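Tll1590 protein (PDB 6LDQ) belongs to the GT-B clan of glycosyltransferases and contributes a Rossmann-like alpha/beta domain of the glycosyl transferase 4-like family. Local coordinates at residues Q6-S12 with Y106-N112; F97-H101 with L123-F127; Q130-H136 with A167-T173. One frame throughout, in Å; residues are numbered along the deposited sequence.

Contact 1 of 3, residues Q6-S12 with Y106-N112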
loop_
_atom_site.group_PDB
_atom_site.type_symbol
_atom_site.label_atom_id
_atom_site.label_comp_id
_atom_site.label_asym_id
_atom_site.label_seq_id
_atom_site.Cartn_x
_atom_site.Cartn_y
_atom_site.Cartn_z
ATOM N N GLN A 6 8.226 -12.690 -6.194
ATOM C CA GLN A 6 9.010 -12.319 -4.995
ATOM C C GLN A 6 8.920 -10.938 -4.381
ATOM O O GLN A 6 7.973 -10.752 -3.617
ATOM C CB GLN A 6 10.250 -13.152 -4.665
ATOM C CG GLN A 6 11.511 -12.970 -5.489
ATOM C CD GLN A 6 12.543 -13.944 -4.954
ATOM O OE1 GLN A 6 12.207 -14.836 -4.210
ATOM N NE2 GLN A 6 13.806 -13.796 -5.313
ATOM N N PRO A 7 9.792 -9.978 -4.720
ATOM C CA PRO A 7 9.940 -8.830 -3.888
ATOM C C PRO A 7 8.640 -8.031 -3.944
ATOM O O PRO A 7 8.301 -7.660 -4.994
ATOM C CB PRO A 7 11.179 -8.146 -4.467
ATOM C CG PRO A 7 11.141 -8.517 -5.909
ATOM C CD PRO A 7 10.378 -9.819 -6.019
ATOM N N ILE A 8 7.931 -7.937 -2.828
ATOM C CA ILE A 8 6.688 -7.125 -2.819
ATOM C C ILE A 8 6.916 -5.910 -1.924
ATOM O O ILE A 8 7.645 -6.012 -1.013
ATOM C CB ILE A 8 5.454 -7.916 -2.374
ATOM C CG1 ILE A 8 5.496 -8.274 -0.899
ATOM C CG2 ILE A 8 5.139 -9.094 -3.259
ATOM C CD1 ILE A 8 4.251 -8.923 -0.458
ATOM N N ALA A 9 6.288 -4.809 -2.272
ATOM C CA ALA A 9 6.380 -3.573 -1.521
ATOM C C ALA A 9 5.004 -3.236 -0.985
ATOM O O ALA A 9 4.023 -3.246 -1.740
ATOM C CB ALA A 9 6.915 -2.426 -2.385
ATOM N N LEU A 10 4.935 -2.973 0.316
ATOM C CA LEU A 10 3.771 -2.349 0.929
ATOM C C LEU A 10 4.126 -0.888 1.180
ATOM O O LEU A 10 5.260 -0.570 1.561
ATOM C CB LEU A 10 3.375 -3.042 2.240
ATOM C CG LEU A 10 2.530 -4.335 2.221
ATOM C CD1 LEU A 10 2.999 -5.363 1.217
ATOM C CD2 LEU A 10 2.427 -4.936 3.622
ATOM N N ILE A 11 3.177 0.004 0.929
ATOM C CA ILE A 11 3.427 1.431 1.083
ATOM C C ILE A 11 2.364 2.024 1.994
ATOM O O ILE A 11 1.167 1.852 1.744
ATOM C CB ILE A 11 3.424 2.166 -0.269
ATOM C CG1 ILE A 11 4.616 1.734 -1.112
ATOM C CG2 ILE A 11 3.487 3.677 -0.052
ATOM C CD1 ILE A 11 4.501 2.171 -2.537
ATOM N N SER A 12 2.815 2.724 3.047
ATOM C CA SER A 12 2.012 3.470 4.004
ATOM C C SER A 12 2.770 4.771 4.302
ATOM O O SER A 12 3.462 4.896 5.316
ATOM C CB SER A 12 1.753 2.670 5.273
ATOM O OG SER A 12 0.910 3.376 6.159
ATOM N N TYR A 106 9.777 -4.553 -7.795
ATOM C CA TYR A 106 8.586 -5.133 -7.163
ATOM C C TYR A 106 7.456 -5.478 -8.128
ATOM O O TYR A 106 6.813 -4.570 -8.684
ATOM C CB TYR A 106 8.050 -4.176 -6.093
ATOM C CG TYR A 106 9.087 -3.740 -5.081
ATOM C CD1 TYR A 106 9.551 -4.614 -4.108
ATOM C CD2 TYR A 106 9.618 -2.463 -5.115
ATOM C CE1 TYR A 106 10.510 -4.223 -3.178
ATOM C CE2 TYR A 106 10.575 -2.052 -4.192
ATOM C CZ TYR A 106 11.017 -2.927 -3.225
ATOM O OH TYR A 106 11.974 -2.519 -2.321
ATOM N N PRO A 107 7.164 -6.775 -8.338
ATOM C CA PRO A 107 6.030 -7.149 -9.204
ATOM C C PRO A 107 4.676 -6.865 -8.590
ATOM O O PRO A 107 3.669 -6.904 -9.302
ATOM C CB PRO A 107 6.219 -8.667 -9.412
ATOM C CG PRO A 107 7.121 -9.111 -8.275
ATOM C CD PRO A 107 8.042 -7.937 -8.059
ATOM N N LEU A 108 4.609 -6.671 -7.288
ATOM C CA LEU A 108 3.366 -6.347 -6.612
ATOM C C LEU A 108 3.666 -5.211 -5.654
ATOM O O LEU A 108 4.698 -5.206 -4.971
ATOM C CB LEU A 108 2.787 -7.550 -5.855
ATOM C CG LEU A 108 1.447 -7.459 -5.120
ATOM C CD1 LEU A 108 0.744 -8.831 -5.205
ATOM C CD2 LEU A 108 1.661 -7.074 -3.662
ATOM N N ILE A 109 2.782 -4.230 -5.642
ATOM C CA ILE A 109 2.872 -3.118 -4.715
ATOM C C ILE A 109 1.503 -2.959 -4.081
ATOM O O ILE A 109 0.506 -2.852 -4.798
ATOM C CB ILE A 109 3.300 -1.816 -5.417
ATOM C CG1 ILE A 109 4.652 -1.994 -6.128
ATOM C CG2 ILE A 109 3.374 -0.698 -4.404
ATOM C CD1 ILE A 109 5.278 -0.656 -6.580
ATOM N N HIS A 110 1.454 -2.947 -2.749
ATOM C CA HIS A 110 0.199 -2.886 -2.000
ATOM C C HIS A 110 0.198 -1.594 -1.193
ATOM O O HIS A 110 0.967 -1.454 -0.240
ATOM C CB HIS A 110 0.032 -4.121 -1.105
ATOM C CG HIS A 110 -1.261 -4.160 -0.342
ATOM N ND1 HIS A 110 -1.607 -5.216 0.477
ATOM C CD2 HIS A 110 -2.281 -3.268 -0.258
ATOM C CE1 HIS A 110 -2.788 -4.978 1.024
ATOM N NE2 HIS A 110 -3.221 -3.805 0.591
ATOM N N THR A 111 -0.671 -0.659 -1.579
ATOM C CA THR A 111 -0.738 0.686 -1.026
ATOM C C THR A 111 -1.818 0.772 0.049
ATOM O O THR A 111 -2.815 0.049 0.003
ATOM C CB THR A 111 -1.020 1.686 -2.148
ATOM O OG1 THR A 111 -2.140 1.253 -2.924
ATOM C CG2 THR A 111 0.174 1.747 -3.064
ATOM N N ASN A 112 -1.592 1.635 1.040
ATOM C CA ASN A 112 -2.461 1.739 2.206
ATOM C C ASN A 112 -2.960 3.168 2.376
ATOM O O ASN A 112 -2.152 4.089 2.513
ATOM C CB ASN A 112 -1.752 1.341 3.488
ATOM C CG ASN A 112 -2.717 1.181 4.645
ATOM O OD1 ASN A 112 -3.623 0.341 4.606
ATOM N ND2 ASN A 112 -2.528 1.976 5.686
#

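Contact 2 of 3, residues F97-H101 with L123-F127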
loop_
_atom_site.group_PDB
_atom_site.type_symbol
_atom_site.label_atom_id
_atom_site.label_comp_id
_atom_site.label_asym_id
_atom_site.label_seq_id
_atom_site.Cartn_x
_atom_site.Cartn_y
_atom_site.Cartn_z
ATOM N N PHE A 97 10.876 6.478 -3.417
ATOM C CA PHE A 97 10.527 5.075 -3.613
ATOM C C PHE A 97 11.102 4.543 -4.916
ATOM O O PHE A 97 11.536 3.380 -4.985
ATOM C CB PHE A 97 9.006 4.889 -3.591
ATOM C CG PHE A 97 8.567 3.464 -3.863
ATOM C CD1 PHE A 97 8.509 2.538 -2.834
ATOM C CD2 PHE A 97 8.244 3.043 -5.150
ATOM C CE1 PHE A 97 8.121 1.217 -3.078
ATOM C CE2 PHE A 97 7.862 1.712 -5.397
ATOM C CZ PHE A 97 7.795 0.817 -4.362
ATOM N N LYS A 98 11.116 5.381 -5.962
ATOM C CA LYS A 98 11.585 4.936 -7.269
ATOM C C LYS A 98 13.052 4.511 -7.248
ATOM O O LYS A 98 13.453 3.711 -8.100
ATOM C CB LYS A 98 11.357 6.023 -8.316
ATOM C CG LYS A 98 9.924 6.049 -8.854
ATOM C CD LYS A 98 9.695 7.204 -9.816
ATOM C CE LYS A 98 10.196 6.890 -11.220
ATOM N NZ LYS A 98 11.613 7.316 -11.399
ATOM N N ALA A 99 13.850 4.992 -6.285
ATOM C CA ALA A 99 15.214 4.480 -6.149
ATOM C C ALA A 99 15.232 3.021 -5.699
ATOM O O ALA A 99 16.123 2.265 -6.105
ATOM C CB ALA A 99 16.023 5.330 -5.165
ATOM N N TYR A 100 14.277 2.611 -4.854
ATOM C CA TYR A 100 14.171 1.202 -4.466
ATOM C C TYR A 100 13.522 0.362 -5.556
ATOM O O TYR A 100 13.982 -0.754 -5.840
ATOM C CB TYR A 100 13.389 1.063 -3.157
ATOM C CG TYR A 100 14.209 1.380 -1.935
ATOM C CD1 TYR A 100 14.347 2.698 -1.476
ATOM C CD2 TYR A 100 14.858 0.374 -1.236
ATOM C CE1 TYR A 100 15.114 2.997 -0.362
ATOM C CE2 TYR A 100 15.630 0.667 -0.119
ATOM C CZ TYR A 100 15.752 1.973 0.315
ATOM O OH TYR A 100 16.515 2.227 1.432
ATOM N N HIS A 101 12.435 0.861 -6.151
ATOM C CA HIS A 101 11.780 0.153 -7.244
ATOM C C HIS A 101 12.700 0.001 -8.452
ATOM O O HIS A 101 12.538 -0.941 -9.240
ATOM C CB HIS A 101 10.487 0.883 -7.646
ATOM C CG HIS A 101 9.830 0.312 -8.863
ATOM N ND1 HIS A 101 9.982 0.858 -10.120
ATOM C CD2 HIS A 101 9.025 -0.764 -9.017
ATOM C CE1 HIS A 101 9.298 0.142 -10.995
ATOM N NE2 HIS A 101 8.712 -0.852 -10.352
ATOM N N LEU A 123 2.803 5.445 -9.832
ATOM C CA LEU A 123 3.686 4.355 -10.245
ATOM C C LEU A 123 3.056 3.508 -11.346
ATOM O O LEU A 123 3.717 3.192 -12.348
ATOM C CB LEU A 123 4.060 3.510 -9.029
ATOM C CG LEU A 123 4.964 4.238 -8.024
ATOM C CD1 LEU A 123 4.969 3.575 -6.658
ATOM C CD2 LEU A 123 6.381 4.361 -8.561
ATOM N N ARG A 124 1.766 3.162 -11.202
ATOM C CA ARG A 124 1.112 2.311 -12.190
ATOM C C ARG A 124 1.055 2.975 -13.558
ATOM O O ARG A 124 0.992 2.278 -14.577
ATOM C CB ARG A 124 -0.298 1.923 -11.716
ATOM C CG ARG A 124 -0.976 0.794 -12.504
ATOM C CD ARG A 124 -0.174 -0.513 -12.493
ATOM N NE ARG A 124 -0.728 -1.518 -13.412
ATOM C CZ ARG A 124 -0.578 -1.494 -14.738
ATOM N NH1 ARG A 124 0.113 -0.522 -15.320
ATOM N NH2 ARG A 124 -1.130 -2.430 -15.490
ATOM N N GLN A 125 1.082 4.312 -13.615
ATOM C CA GLN A 125 1.089 4.969 -14.919
ATOM C C GLN A 125 2.402 4.767 -15.658
ATOM O O GLN A 125 2.442 4.933 -16.883
ATOM C CB GLN A 125 0.830 6.466 -14.778
ATOM C CG GLN A 125 -0.539 6.828 -14.267
ATOM C CD GLN A 125 -0.706 8.329 -14.101
ATOM O OE1 GLN A 125 -0.317 9.105 -14.970
ATOM N NE2 GLN A 125 -1.269 8.745 -12.970
ATOM N N GLN A 126 3.476 4.435 -14.942
ATOM C CA GLN A 126 4.802 4.303 -15.531
ATOM C C GLN A 126 5.256 2.859 -15.651
ATOM O O GLN A 126 5.994 2.526 -16.585
ATOM C CB GLN A 126 5.832 5.079 -14.695
ATOM C CG GLN A 126 7.262 5.031 -15.232
ATOM C CD GLN A 126 8.208 5.983 -14.498
ATOM O OE1 GLN A 126 7.803 6.719 -13.594
ATOM N NE2 GLN A 126 9.477 5.965 -14.888
ATOM N N PHE A 127 4.813 1.996 -14.745
ATOM C CA PHE A 127 5.294 0.628 -14.667
ATOM C C PHE A 127 4.130 -0.351 -14.698
ATOM O O PHE A 127 2.966 0.019 -14.494
ATOM C CB PHE A 127 6.118 0.424 -13.399
ATOM C CG PHE A 127 7.262 1.381 -13.267
ATOM C CD1 PHE A 127 8.338 1.312 -14.142
ATOM C CD2 PHE A 127 7.270 2.340 -12.268
ATOM C CE1 PHE A 127 9.400 2.186 -14.028
ATOM C CE2 PHE A 127 8.327 3.206 -12.135
ATOM C CZ PHE A 127 9.403 3.132 -13.022
#

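Contact 3 of 3, residues Q130-H136 with A167-T173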
loop_
_atom_site.group_PDB
_atom_site.type_symbol
_atom_site.label_atom_id
_atom_site.label_comp_id
_atom_site.label_asym_id
_atom_site.label_seq_id
_atom_site.Cartn_x
_atom_site.Cartn_y
_atom_site.Cartn_z
ATOM N N GLN A 130 1.363 -5.622 -10.299
ATOM C CA GLN A 130 0.079 -5.915 -9.678
ATOM C C GLN A 130 -0.119 -4.941 -8.529
ATOM O O GLN A 130 0.683 -4.917 -7.594
ATOM C CB GLN A 130 0.030 -7.357 -9.176
ATOM C CG GLN A 130 0.455 -8.390 -10.207
ATOM C CD GLN A 130 -0.308 -8.260 -11.506
ATOM O OE1 GLN A 130 -1.533 -8.151 -11.507
ATOM N NE2 GLN A 130 0.417 -8.255 -12.624
ATOM N N TRP A 131 -1.177 -4.134 -8.596
ATOM C CA TRP A 131 -1.394 -3.058 -7.636
ATOM C C TRP A 131 -2.635 -3.376 -6.810
ATOM O O TRP A 131 -3.746 -3.440 -7.349
ATOM C CB TRP A 131 -1.535 -1.713 -8.353
ATOM C CG TRP A 131 -1.824 -0.546 -7.453
ATOM C CD1 TRP A 131 -1.498 -0.421 -6.133
ATOM C CD2 TRP A 131 -2.487 0.672 -7.819
ATOM N NE1 TRP A 131 -1.931 0.792 -5.650
ATOM C CE2 TRP A 131 -2.537 1.484 -6.668
ATOM C CE3 TRP A 131 -3.047 1.154 -9.007
ATOM C CZ2 TRP A 131 -3.125 2.754 -6.671
ATOM C CZ3 TRP A 131 -3.651 2.420 -8.996
ATOM C CH2 TRP A 131 -3.682 3.186 -7.838
ATOM N N LEU A 132 -2.444 -3.592 -5.514
ATOM C CA LEU A 132 -3.561 -3.748 -4.597
ATOM C C LEU A 132 -3.613 -2.548 -3.671
ATOM O O LEU A 132 -2.582 -2.004 -3.280
ATOM C CB LEU A 132 -3.448 -5.008 -3.745
ATOM C CG LEU A 132 -3.550 -6.313 -4.519
ATOM C CD1 LEU A 132 -2.132 -6.764 -4.790
ATOM C CD2 LEU A 132 -4.356 -7.355 -3.751
ATOM N N HIS A 133 -4.823 -2.165 -3.288
ATOM C CA HIS A 133 -4.969 -1.033 -2.397
ATOM C C HIS A 133 -5.969 -1.351 -1.302
ATOM O O HIS A 133 -7.055 -1.865 -1.579
ATOM C CB HIS A 133 -5.399 0.217 -3.138
ATOM C CG HIS A 133 -5.301 1.422 -2.280
ATOM N ND1 HIS A 133 -4.241 2.293 -2.339
ATOM C CD2 HIS A 133 -6.049 1.815 -1.230
ATOM C CE1 HIS A 133 -4.397 3.232 -1.423
ATOM N NE2 HIS A 133 -5.496 2.973 -0.745
ATOM N N THR A 134 -5.593 -1.052 -0.066
ATOM C CA THR A 134 -6.492 -1.139 1.072
ATOM C C THR A 134 -7.113 0.231 1.366
ATOM O O THR A 134 -6.396 1.208 1.605
ATOM C CB THR A 134 -5.761 -1.664 2.297
ATOM O OG1 THR A 134 -5.352 -3.032 2.051
ATOM C CG2 THR A 134 -6.690 -1.595 3.498
ATOM N N TYR A 135 -8.440 0.270 1.381
ATOM C CA TYR A 135 -9.240 1.455 1.680
ATOM C C TYR A 135 -9.397 1.655 3.183
ATOM O O TYR A 135 -9.525 0.692 3.934
ATOM C CB TYR A 135 -10.651 1.311 1.100
ATOM C CG TYR A 135 -11.528 2.452 1.571
ATOM C CD1 TYR A 135 -11.228 3.726 1.190
ATOM C CD2 TYR A 135 -12.580 2.277 2.450
ATOM C CE1 TYR A 135 -11.940 4.819 1.576
ATOM C CE2 TYR A 135 -13.343 3.401 2.862
ATOM C CZ TYR A 135 -12.980 4.668 2.403
ATOM O OH TYR A 135 -13.621 5.824 2.752
ATOM N N HIS A 136 -9.422 2.919 3.626
ATOM C CA HIS A 136 -9.889 3.216 4.978
ATOM C C HIS A 136 -10.674 4.518 4.992
ATOM O O HIS A 136 -10.310 5.486 4.319
ATOM C CB HIS A 136 -8.783 3.355 6.028
ATOM C CG HIS A 136 -7.766 2.263 5.998
ATOM N ND1 HIS A 136 -7.963 1.041 6.614
ATOM C CD2 HIS A 136 -6.545 2.202 5.415
ATOM C CE1 HIS A 136 -6.898 0.281 6.420
ATOM N NE2 HIS A 136 -6.025 0.957 5.689
ATOM N N ALA A 167 -6.573 0.237 -10.043
ATOM C CA ALA A 167 -5.943 -0.804 -9.247
ATOM C C ALA A 167 -6.533 -2.164 -9.599
ATOM O O ALA A 167 -7.692 -2.281 -10.005
ATOM C CB ALA A 167 -6.118 -0.518 -7.756
ATOM N N ASP A 168 -5.719 -3.207 -9.448
ATOM C CA ASP A 168 -6.232 -4.540 -9.732
ATOM C C ASP A 168 -7.240 -4.974 -8.683
ATOM O O ASP A 168 -8.239 -5.623 -9.012
ATOM C CB ASP A 168 -5.078 -5.534 -9.843
ATOM C CG ASP A 168 -4.103 -5.131 -10.908
ATOM O OD1 ASP A 168 -4.454 -5.242 -12.103
ATOM O OD2 ASP A 168 -3.018 -4.635 -10.556
ATOM N N CYS A 169 -7.017 -4.611 -7.422
ATOM C CA CYS A 169 -7.989 -4.947 -6.393
ATOM C C CYS A 169 -7.916 -3.977 -5.222
ATOM O O CYS A 169 -6.830 -3.665 -4.732
ATOM C CB CYS A 169 -7.793 -6.376 -5.880
ATOM S SG CYS A 169 -8.949 -6.785 -4.589
ATOM N N VAL A 170 -9.087 -3.548 -4.746
ATOM C CA VAL A 170 -9.180 -2.658 -3.596
ATOM C C VAL A 170 -9.777 -3.410 -2.412
ATOM O O VAL A 170 -10.888 -3.940 -2.507
ATOM C CB VAL A 170 -10.013 -1.409 -3.913
ATOM C CG1 VAL A 170 -10.178 -0.595 -2.648
ATOM C CG2 VAL A 170 -9.337 -0.608 -4.991
ATOM N N ILE A 171 -9.067 -3.406 -1.293
ATOM C CA ILE A 171 -9.470 -4.125 -0.091
ATOM C C ILE A 171 -10.247 -3.183 0.828
ATOM O O ILE A 171 -9.816 -2.053 1.099
ATOM C CB ILE A 171 -8.232 -4.721 0.613
ATOM C CG1 ILE A 171 -7.692 -5.890 -0.222
ATOM C CG2 ILE A 171 -8.591 -5.198 2.023
ATOM C CD1 ILE A 171 -6.230 -5.812 -0.575
ATOM N N VAL A 172 -11.432 -3.622 1.257
ATOM C CA VAL A 172 -12.220 -2.925 2.266
ATOM C C VAL A 172 -12.169 -3.727 3.555
ATOM O O VAL A 172 -12.051 -4.960 3.534
ATOM C CB VAL A 172 -13.677 -2.729 1.798
ATOM C CG1 VAL A 172 -13.730 -1.706 0.666
ATOM C CG2 VAL A 172 -14.257 -4.057 1.344
ATOM N N THR A 173 -12.254 -3.040 4.685
ATOM C CA THR A 173 -12.080 -3.718 5.965
ATOM C C THR A 173 -13.386 -3.939 6.714
ATOM O O THR A 173 -13.367 -4.516 7.800
ATOM C CB THR A 173 -11.085 -2.958 6.858
ATOM O OG1 THR A 173 -11.670 -1.742 7.328
ATOM C CG2 THR A 173 -9.813 -2.632 6.091
HETATM O O HOH W 1 -12.085 -0.446 4.759
HETATM O O HOH W 2 -10.502 0.474 7.984
#

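Contact 1 of 3, residues Q6-S12 with Y106-N112
Strands 8-11 and 108-112 run parallel, their axes 11° apart and 4.6 Å apart at closest approach, with Ala-9, Leu-10 and Ile-11 level with Ile-109, His-110 and Thr-111. Backbone bonds zip the pair together: Ala-9 N to Leu-108 O, His-110 N to Ala-9 O at 2.8 Å, and Ile-11 N to His-110 O at 2.9 Å, before a weak, bent bond from Asn-112 N to Ile-11 O. The Ala-9 methyl packs against the face of the Tyr-106 ring, with CB 3.7 Å from the ring centroid and 11° off its normal, a CH-pi contact over the middle of the face. With CG anti to the carbonyl carbon (chi1 -53°), this tyrosine lies across strand 8-11, and its OH hydrogen-bonds to Asp-48 OD2 on strand 47-52. Further along the same face Ile-11 CD1 meets Ile-109 CG2 at 3.6 Å. These are central strands of the Rossmann-like sheet found in GT-B domains, and helix 90-104 covers the Ala-9 and Ile-109 face through Phe-97. On the reverse face Ile-8 and Leu-108 lie side by side, pointing the same way, with CG2 of Ile-8 3.8 Å from CB of Leu-108 and Tyr-211 of helix 200-216 packed on both. His-110 offers only its CB to Leu-10 CD1, at 4.0 Å, because its ring leads away to hydrogen bonds with Tyr-211 and Thr-134.

Contact 2 of 3, residues F97-H101 with L123-F127
His-101 and Phe-127 supply the aromatic part of this contact, an edge-to-face pair with centroids 4.1 Å apart and planes inclined at 50°. The imidazole reaches Phe-127 with its CE1 corner, which stands 3.1 Å above the phenyl plane over the ring centre. Both first torsions serve the meeting: CG of His-101 lies anti to its backbone N (chi1 173°), while CG of Phe-127 lies anti to its carbonyl carbon, and the two side chains approach from opposite directions. Gln-126 CG lies over the opposite face of Phe-127, so the phenyl ring is sandwiched between the imidazole and its own neighbour in the chain.

Apolar packing forms the more buried side. CD1 of Leu-123 sits 3.6 Å from CD2 of Phe-97, and the other methyl of Leu-123, CD2, lies 3.9 Å from CG of Lys-98, whose chain slides past the leucine in the opposite direction. Phe-97 continues inward to Ala-9 and Ile-11 of strand 8-11 and makes an edge-to-face pair with Phe-50.

The polar fringe of the contact is met by a methylene: CE of Lys-98 comes 3.4 Å from OE1 of Gln-126 and approaches Phe-127 at its ring edge. The arrangement joins helix 90-104 to helix 113-126 by way of residues 123-127, two neighbouring helices that flank strand 108-112 in sequence, as in the helical layer over one side of a Rossmann-like sheet.

Contact 3 of 3, residues Q130-H136 with A167-T173
Asp-168 and Trp-131 grip each other in both directions: OD2 of Asp-168 accepts from Trp-131 N at 2.7 Å, using its anti lone pair with an N-H...O angle of 175°, and Asp-168 N donates a hydrogen bond to Trp-131 O at 2.9 Å, in the carbonyl plane. The carboxylate is brought back to the neighbouring strand with CG anti to the carbonyl carbon (chi1 -58°). A regular parallel ladder follows, in which His-133 N bonds to Cys-169 O, Ile-171 N to His-133 O at 2.6 Å, and Tyr-135 N to Ile-171 O at 2.7 Å. Where the strands end, one water receives bonds from N and OG1 of Thr-173 and donates to Tyr-135 O; a second water donates to the same OG1 and bonds with His-136 ND1, lying in the plane of that imidazole.

Ala-167 leaves helix 153-166 just ahead of strand 169-172, so strand 130-134, the helix and strand 169-172 make a beta-alpha-beta crossover, the repeating unit of the Rossmann-like GT-B domain. The methyl of Ala-167 packs over a face of the Trp-131 indole, with CB 3.9 Å from the centroid of the six-membered ring and displaced toward its rim. Trp-131 NE1 hydrogen-bonds to Thr-111 OG1, linking this face to strand 108-112, and the His-133 side chain lies about 3 Å from a bound thiocyanate ion.

On the opposite face, the Leu-132 and Ile-171 side chains cross, with Leu-132 CD2 4.0 Å from Ile-171 CD1, while Ile-171 CB comes 3.6 Å from Thr-134 OG1, which also hydrogen-bonds to Tyr-32 OH. Helix 200-216 covers this side, placing Leu-214 on Leu-132 and Met-207 on Ile-171.

Contacts 1 and 3 belong to one mixed sheet, their centres about 11 Å apart, with strands 108-112 and 130-134 adjacent; the four strands run consecutively across it as 8-11, 108-112, 130-134 and 169-172. A side-chain hydrogen bond between Asn-112 OD1 and His-136 NE2 joins them near the strand ends. Contact 2 lies in the helical layer, its centre about 11 Å from that of contact 1 and 17 Å from that of contact 3. Phe-97 joins it to contact 1, and Arg-124 packs on Trp-131 of contact 3. Along the chain, contacts 1 and 2 interleave and both close before contact 3 opens, consistent with one alpha/beta domain that unites sheet and helical layer.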